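Local coordinates for beta-1,3-glucosyltransferase (Paecilomyces sp. J18, PDB 5JVV), which is a carbohydrate-active enzyme of the glucosyltransferase type, with a fold centred on two beta sheets packed face to face and a few short helices around them, at residues I117-G122 against G184-Q189. Residues are numbered along the deposited sequence; the frame is centred on the assembly and turned at random.
Sequences IDIIEG and GVYAMQ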
# COMPACT_ATOMS: atom_id res chain seq x y z
N ILE A 117 -2.88 8.36 -4.57
CA ILE A 117 -3.28 8.21 -3.18
C ILE A 117 -2.60 6.98 -2.61
O ILE A 117 -2.83 5.87 -3.08
CB ILE A 117 -4.81 8.02 -3.05
CG1 ILE A 117 -5.56 9.21 -3.66
CG2 ILE A 117 -5.21 7.82 -1.59
CD1 ILE A 117 -6.99 8.86 -4.01
N ASP A 118 -1.73 7.16 -1.61
CA ASP A 118 -1.04 6.01 -1.02
C ASP A 118 -1.68 5.70 0.31
O ASP A 118 -1.53 6.47 1.27
CB ASP A 118 0.46 6.31 -0.83
CG ASP A 118 1.15 6.72 -2.12
OD1 ASP A 118 0.78 6.18 -3.18
OD2 ASP A 118 2.03 7.59 -2.08
N ILE A 119 -2.40 4.58 0.37
CA ILE A 119 -3.19 4.22 1.55
C ILE A 119 -2.35 3.50 2.60
O ILE A 119 -2.37 3.86 3.79
CB ILE A 119 -4.40 3.36 1.16
CG1 ILE A 119 -5.29 4.13 0.18
CG2 ILE A 119 -5.21 2.98 2.41
CD1 ILE A 119 -6.38 3.26 -0.44
N ILE A 120 -1.62 2.48 2.16
CA ILE A 120 -0.61 1.81 2.97
C ILE A 120 0.70 1.92 2.21
O ILE A 120 0.78 1.54 1.03
CB ILE A 120 -0.92 0.31 3.17
CG1 ILE A 120 -2.30 0.12 3.78
CG2 ILE A 120 0.16 -0.32 4.06
CD1 ILE A 120 -2.74 -1.35 3.81
N GLU A 121 1.72 2.46 2.85
CA GLU A 121 3.04 2.52 2.22
C GLU A 121 4.14 2.64 3.25
O GLU A 121 3.97 3.28 4.28
CB GLU A 121 3.14 3.64 1.17
CG GLU A 121 4.36 3.49 0.24
CD GLU A 121 4.16 4.09 -1.13
OE1 GLU A 121 3.00 4.17 -1.59
OE2 GLU A 121 5.17 4.48 -1.76
N GLY A 122 5.27 2.00 2.99
CA GLY A 122 6.40 2.08 3.89
C GLY A 122 7.59 1.40 3.27
O GLY A 122 7.46 0.77 2.21
N GLY A 184 -6.15 -5.93 10.01
CA GLY A 184 -7.37 -5.20 10.29
C GLY A 184 -7.97 -4.69 9.01
O GLY A 184 -7.74 -5.28 7.95
N VAL A 185 -8.74 -3.61 9.10
CA VAL A 185 -9.36 -3.02 7.92
C VAL A 185 -8.78 -1.64 7.65
O VAL A 185 -8.65 -0.84 8.57
CB VAL A 185 -10.89 -2.89 8.09
CG1 VAL A 185 -11.48 -1.98 7.01
CG2 VAL A 185 -11.54 -4.27 8.09
N TYR A 186 -8.41 -1.38 6.39
CA TYR A 186 -8.14 -0.03 5.93
C TYR A 186 -9.34 0.45 5.12
O TYR A 186 -9.82 -0.26 4.23
CB TYR A 186 -6.85 0.03 5.10
CG TYR A 186 -5.65 0.39 5.94
CD1 TYR A 186 -5.30 1.72 6.14
CD2 TYR A 186 -4.87 -0.59 6.55
CE1 TYR A 186 -4.22 2.07 6.90
CE2 TYR A 186 -3.77 -0.25 7.32
CZ TYR A 186 -3.46 1.09 7.50
OH TYR A 186 -2.38 1.48 8.26
N ALA A 187 -9.81 1.65 5.44
CA ALA A 187 -10.97 2.22 4.79
C ALA A 187 -10.65 3.59 4.22
O ALA A 187 -9.94 4.38 4.86
CB ALA A 187 -12.14 2.33 5.77
N MET A 188 -11.17 3.87 3.03
CA MET A 188 -11.05 5.19 2.44
C MET A 188 -12.42 5.74 2.09
O MET A 188 -13.21 5.05 1.45
CB MET A 188 -10.20 5.14 1.16
CG MET A 188 -10.20 6.48 0.44
SD MET A 188 -9.08 6.59 -0.97
CE MET A 188 -9.71 5.29 -2.03
N GLN A 189 -12.70 6.97 2.52
CA GLN A 189 -13.84 7.72 2.02
C GLN A 189 -13.33 8.85 1.13
O GLN A 189 -12.49 9.64 1.56
CB GLN A 189 -14.67 8.31 3.15
CG GLN A 189 -15.93 9.02 2.66
CD GLN A 189 -16.66 9.76 3.77
OE1 GLN A 189 -16.08 10.07 4.81
NE2 GLN A 189 -17.93 10.05 3.54
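Ile119 and Tyr186 mark the nearest backbone approach, 7.9 Å between their CA atoms, a separation at which strands 116-121 and 184-190, from two different sheets, meet through side chains rather than backbone bonds. Ile120 lays its longer branch over one face of the Tyr186 ring: CG1 sits 3.8 Å from the ring centroid, 8° off the normal, a CH-pi contact. Ile120 CG1 lies anti to the carbonyl carbon (chi1 -56°) and the chain runs on extended, which carries Ile120 CD1 to 3.6 Å from Tyr186 CD2. The shorter branch of Ile119 reaches the same ring obliquely, Ile119 CG2 3.9 Å from Tyr186 CD1. The two consecutive isoleucines form a classic beta bulge opposite Phe104 of strand 100-107, consistent with both meeting one ring; in the sequence EIDIIE this is consistent with the bulged strand of glycoside hydrolase family 16, a beta-jelly-roll sandwich. Beyond the ring, flexible Met188 fits between branched neighbours: SD meets Ile117 CG2 at 4.1 Å, and a bend at chi3 (60°) puts Met188 CE 4.2 Å from Ile119 CD1. Tyrosine suits its buried place by offering a broad apolar face to Ile120 while its OH is satisfied by a hydrogen bond with Ser173 O.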